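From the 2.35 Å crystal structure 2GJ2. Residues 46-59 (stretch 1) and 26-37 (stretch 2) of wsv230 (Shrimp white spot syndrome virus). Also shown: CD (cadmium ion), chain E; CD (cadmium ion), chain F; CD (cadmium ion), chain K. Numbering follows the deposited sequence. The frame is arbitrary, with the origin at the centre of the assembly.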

# COMPACT_ATOMS: atom_id res chain seq x y z
N TYR A 46 5.97 -12.36 0.00
CA TYR A 46 4.91 -11.44 0.37
C TYR A 46 5.47 -10.04 0.47
O TYR A 46 6.65 -9.85 0.76
CB TYR A 46 4.30 -11.81 1.71
CG TYR A 46 3.28 -12.93 1.64
CD1 TYR A 46 3.67 -14.24 1.40
CD2 TYR A 46 1.92 -12.67 1.83
CE1 TYR A 46 2.73 -15.26 1.34
CE2 TYR A 46 0.98 -13.68 1.77
CZ TYR A 46 1.39 -14.97 1.53
OH TYR A 46 0.46 -15.98 1.50
N MET A 47 4.62 -9.06 0.21
CA MET A 47 5.02 -7.68 0.33
C MET A 47 4.20 -7.15 1.49
O MET A 47 3.02 -7.47 1.62
CB MET A 47 4.69 -6.89 -0.96
N VAL A 48 4.85 -6.40 2.37
CA VAL A 48 4.19 -5.82 3.52
C VAL A 48 4.37 -4.30 3.39
O VAL A 48 5.50 -3.81 3.32
CB VAL A 48 4.84 -6.26 4.83
CG1 VAL A 48 4.01 -5.77 5.96
CG2 VAL A 48 5.01 -7.79 4.90
N CYS A 49 3.25 -3.57 3.35
CA CYS A 49 3.23 -2.10 3.24
C CYS A 49 3.10 -1.43 4.61
O CYS A 49 2.20 -1.73 5.37
CB CYS A 49 2.05 -1.66 2.35
SG CYS A 49 1.82 0.14 2.23
N LEU A 50 3.99 -0.53 4.94
CA LEU A 50 3.89 0.16 6.22
C LEU A 50 3.06 1.43 6.06
O LEU A 50 3.21 2.13 5.05
CB LEU A 50 5.27 0.54 6.74
CG LEU A 50 5.99 -0.53 7.55
CD1 LEU A 50 7.16 0.09 8.29
CD2 LEU A 50 5.01 -1.15 8.54
N LYS A 51 2.20 1.74 7.04
CA LYS A 51 1.37 2.95 7.00
C LYS A 51 2.30 4.15 6.93
O LYS A 51 3.39 4.12 7.49
CB LYS A 51 0.53 3.09 8.27
CG LYS A 51 -0.50 1.99 8.50
CD LYS A 51 -1.45 2.41 9.63
CE LYS A 51 -2.21 1.24 10.25
NZ LYS A 51 -3.19 0.56 9.35
N GLN A 52 1.88 5.20 6.23
CA GLN A 52 2.70 6.39 6.09
C GLN A 52 3.09 6.89 7.47
O GLN A 52 2.27 6.91 8.38
CB GLN A 52 1.93 7.46 5.32
CG GLN A 52 2.71 8.75 5.07
CD GLN A 52 2.03 9.70 4.08
OE1 GLN A 52 2.04 9.48 2.86
NE2 GLN A 52 1.41 10.75 4.61
N GLY A 53 4.36 7.26 7.63
CA GLY A 53 4.83 7.77 8.91
C GLY A 53 5.06 6.77 10.04
O GLY A 53 5.44 7.15 11.15
N SER A 54 4.84 5.49 9.75
CA SER A 54 5.00 4.44 10.75
C SER A 54 6.32 3.70 10.70
O SER A 54 6.99 3.64 9.67
CB SER A 54 3.88 3.43 10.60
OG SER A 54 2.64 4.05 10.84
N THR A 55 6.68 3.14 11.85
CA THR A 55 7.89 2.37 11.99
C THR A 55 7.51 0.95 12.43
O THR A 55 6.77 0.77 13.40
CB THR A 55 8.83 3.01 13.04
OG1 THR A 55 9.63 4.04 12.43
CG2 THR A 55 9.74 1.98 13.67
N PHE A 56 7.98 -0.06 11.70
CA PHE A 56 7.70 -1.44 12.06
C PHE A 56 8.79 -1.92 13.01
O PHE A 56 9.98 -1.87 12.66
CB PHE A 56 7.68 -2.33 10.83
CG PHE A 56 7.45 -3.77 11.14
CD1 PHE A 56 6.17 -4.23 11.42
CD2 PHE A 56 8.53 -4.66 11.22
CE1 PHE A 56 5.95 -5.57 11.76
CE2 PHE A 56 8.34 -6.00 11.56
CZ PHE A 56 7.04 -6.46 11.84
N VAL A 57 8.40 -2.38 14.20
CA VAL A 57 9.35 -2.83 15.23
C VAL A 57 9.08 -4.20 15.84
O VAL A 57 8.00 -4.45 16.36
CB VAL A 57 9.41 -1.84 16.42
CG1 VAL A 57 10.03 -0.54 16.00
CG2 VAL A 57 8.02 -1.60 16.94
N LEU A 58 10.10 -5.07 15.79
CA LEU A 58 10.06 -6.42 16.36
C LEU A 58 11.15 -6.39 17.43
O LEU A 58 12.34 -6.39 17.12
CB LEU A 58 10.41 -7.48 15.32
CG LEU A 58 9.42 -7.84 14.21
CD1 LEU A 58 10.14 -8.63 13.13
CD2 LEU A 58 8.26 -8.64 14.77
N ASN A 59 10.74 -6.36 18.70
CA ASN A 59 11.71 -6.31 19.78
C ASN A 59 12.64 -7.52 19.77
O ASN A 59 13.81 -7.41 20.13
CB ASN A 59 10.99 -6.19 21.13
CG ASN A 59 10.29 -4.85 21.30
OD1 ASN A 59 9.08 -4.72 21.06
ND2 ASN A 59 11.05 -3.83 21.72
CD CD E . 3.84 0.89 1.44
CD CD F . 0.38 0.50 0.43
CD CD K . -0.40 3.67 1.39
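Stretch 2 (26-37) VMKTFDTVEAVR

Stretch 2 (Val26–Arg37) enters at the end of a helix (Val26 and Met27), leaves helical geometry at Lys28, passes through two type I turns (Met27 to Phe30 and Phe30 to Val33), and ends as a strand that runs antiparallel to strand 46–50 of stretch 1, the axes 4.7 Å apart at closest approach and 165° between their N-to-C directions. Together the two stretches bury 876 Å².

The strand pairing fixes the register. Met47 lies across from Arg37 (CA to CA 5.1 Å) and is held both ways, Met47 N to Arg37 O at 2.7 Å and Arg37 N to Met47 O at 2.8 Å. Val48 sits against Val36, CA to CA 4.5 Å, and their side chains share a face of the sheet; Val48 CG1 also packs on Val33 CG1 at 3.8 Å and Met27 CE at 4.0 Å. Further along, Cys49 N donates to Ala35 O at 2.8 Å, but Cys49 O accepts from Glu34 N, also at 2.8 Å, where the chain of stretch 2 turns a corner.

Thr32 has more of its surface covered by the partner than any other residue of either stretch (98 Å²). Its phi/psi of -100/-8 belongs to the second type I turn, and its carbonyl takes a nearly straight hydrogen bond from Lys51 N (Lys51 N to Thr32 O 2.8 Å, 171°), carrying the contact just past the end of strand 46–50. Leu50 CA adds a CA-H...O contact to Thr32 O at 3.4 Å. The Thr32 methyl CG2 meets Thr55 O at 3.2 Å and Ser54 CB at 3.7 Å, while Thr32 OG1 lies at the edge of the Phe56 ring, 3.6 Å from Phe56 CD1.

Lys51, beginning the type II turn to Ser54, is the counterpart on stretch 1. Its side chain reaches over the Phe30 to Val33 turn of stretch 2, with Lys51 CE 2.9 Å from Asp31 O and a weak hydrogen bond from Lys51 NZ to Val33 O at 3.4 Å.

Cys49 and Glu34 are joined by metal as well as backbone. One cadmium (chain F) is bound by Cys49 SG at 2.3 Å and Glu34 OE1 at 1.9 Å, and the two ligand atoms, Cys49 SG and Glu34 OE1, are 2.8 Å apart. Cys49 SG also binds the chain E ion at 2.3 Å, and Glu34 OE2 the chain K ion at 1.9 Å.

Where the two type I turns meet, Phe30 presents its face to the edge of Phe56, ring centroids 4.9 Å apart and planes at 57°; Leu58 CD2 approaches Phe30 CZ at 3.8 Å.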

# COMPACT_ATOMS: atom_id res chain seq x y z
N VAL A 26 -0.54 -13.13 10.56
CA VAL A 26 0.35 -12.59 11.59
C VAL A 26 0.72 -11.13 11.30
O VAL A 26 0.86 -10.31 12.22
CB VAL A 26 1.67 -13.39 11.75
CG1 VAL A 26 1.42 -14.72 12.43
CG2 VAL A 26 2.29 -13.63 10.43
N MET A 27 0.88 -10.77 10.02
CA MET A 27 1.25 -9.40 9.72
C MET A 27 0.11 -8.44 9.98
O MET A 27 0.34 -7.31 10.42
CB MET A 27 1.75 -9.26 8.29
CG MET A 27 3.09 -9.93 8.08
SD MET A 27 4.33 -9.54 9.36
CE MET A 27 4.30 -7.77 9.37
N LYS A 28 -1.12 -8.89 9.76
CA LYS A 28 -2.27 -8.02 9.99
C LYS A 28 -2.60 -7.75 11.47
O LYS A 28 -3.60 -7.12 11.77
CB LYS A 28 -3.50 -8.58 9.27
CG LYS A 28 -3.59 -8.11 7.83
CD LYS A 28 -3.93 -9.25 6.89
CE LYS A 28 -5.28 -9.86 7.21
NZ LYS A 28 -5.58 -10.95 6.24
N THR A 29 -1.75 -8.20 12.39
CA THR A 29 -2.02 -7.92 13.79
C THR A 29 -1.15 -6.76 14.22
O THR A 29 -1.23 -6.29 15.34
CB THR A 29 -1.76 -9.14 14.71
OG1 THR A 29 -0.36 -9.37 14.82
CG2 THR A 29 -2.42 -10.40 14.15
N PHE A 30 -0.30 -6.28 13.32
CA PHE A 30 0.53 -5.14 13.67
C PHE A 30 -0.21 -3.88 13.27
O PHE A 30 -0.82 -3.81 12.20
CB PHE A 30 1.90 -5.22 12.97
CG PHE A 30 2.80 -6.30 13.52
CD1 PHE A 30 2.74 -7.60 13.03
CD2 PHE A 30 3.73 -6.00 14.51
CE1 PHE A 30 3.60 -8.59 13.52
CE2 PHE A 30 4.59 -6.98 15.01
CZ PHE A 30 4.52 -8.28 14.51
N ASP A 31 -0.18 -2.88 14.14
CA ASP A 31 -0.89 -1.64 13.87
C ASP A 31 -0.14 -0.73 12.88
O ASP A 31 -0.63 0.35 12.54
CB ASP A 31 -1.14 -0.89 15.20
CG ASP A 31 -2.20 -1.57 16.08
OD1 ASP A 31 -2.20 -2.81 16.19
OD2 ASP A 31 -3.04 -0.85 16.67
N THR A 32 1.04 -1.16 12.43
CA THR A 32 1.80 -0.36 11.47
C THR A 32 1.66 -0.85 10.03
O THR A 32 2.11 -0.20 9.10
CB THR A 32 3.31 -0.35 11.82
OG1 THR A 32 3.73 -1.67 12.17
CG2 THR A 32 3.60 0.61 12.97
N VAL A 33 1.02 -2.00 9.85
CA VAL A 33 0.84 -2.58 8.52
C VAL A 33 -0.42 -2.07 7.85
O VAL A 33 -1.51 -2.20 8.38
CB VAL A 33 0.79 -4.13 8.63
CG1 VAL A 33 0.60 -4.76 7.25
CG2 VAL A 33 2.12 -4.64 9.26
N GLU A 34 -0.26 -1.46 6.67
CA GLU A 34 -1.37 -0.91 5.90
C GLU A 34 -1.97 -2.07 5.14
O GLU A 34 -3.16 -2.27 5.15
CB GLU A 34 -0.87 0.12 4.88
CG GLU A 34 -1.94 0.84 4.01
CD GLU A 34 -1.31 1.60 2.83
OE1 GLU A 34 -0.88 0.90 1.84
OE2 GLU A 34 -1.24 2.87 2.89
N ALA A 35 -1.10 -2.85 4.51
CA ALA A 35 -1.52 -4.00 3.72
C ALA A 35 -0.42 -5.05 3.59
O ALA A 35 0.77 -4.77 3.75
CB ALA A 35 -1.97 -3.53 2.30
N VAL A 36 -0.85 -6.27 3.29
CA VAL A 36 0.04 -7.40 3.09
C VAL A 36 -0.43 -8.01 1.78
O VAL A 36 -1.59 -8.35 1.66
CB VAL A 36 -0.12 -8.45 4.21
CG1 VAL A 36 0.71 -9.71 3.88
CG2 VAL A 36 0.32 -7.85 5.51
N ARG A 37 0.46 -8.13 0.80
CA ARG A 37 0.06 -8.70 -0.49
C ARG A 37 0.94 -9.89 -0.78
O ARG A 37 2.09 -9.90 -0.41
CB ARG A 37 0.21 -7.66 -1.61
CG ARG A 37 -0.62 -6.41 -1.42
CD ARG A 37 -0.17 -5.27 -2.33
NE ARG A 37 -0.80 -5.27 -3.65
CZ ARG A 37 -2.12 -5.23 -3.87
NH1 ARG A 37 -2.97 -5.19 -2.85
NH2 ARG A 37 -2.58 -5.22 -5.11
O HOH W 1 3.43 2.99 1.78
O HOH W 2 -0.94 -0.97 -0.59
O HOH W 3 1.35 4.34 1.92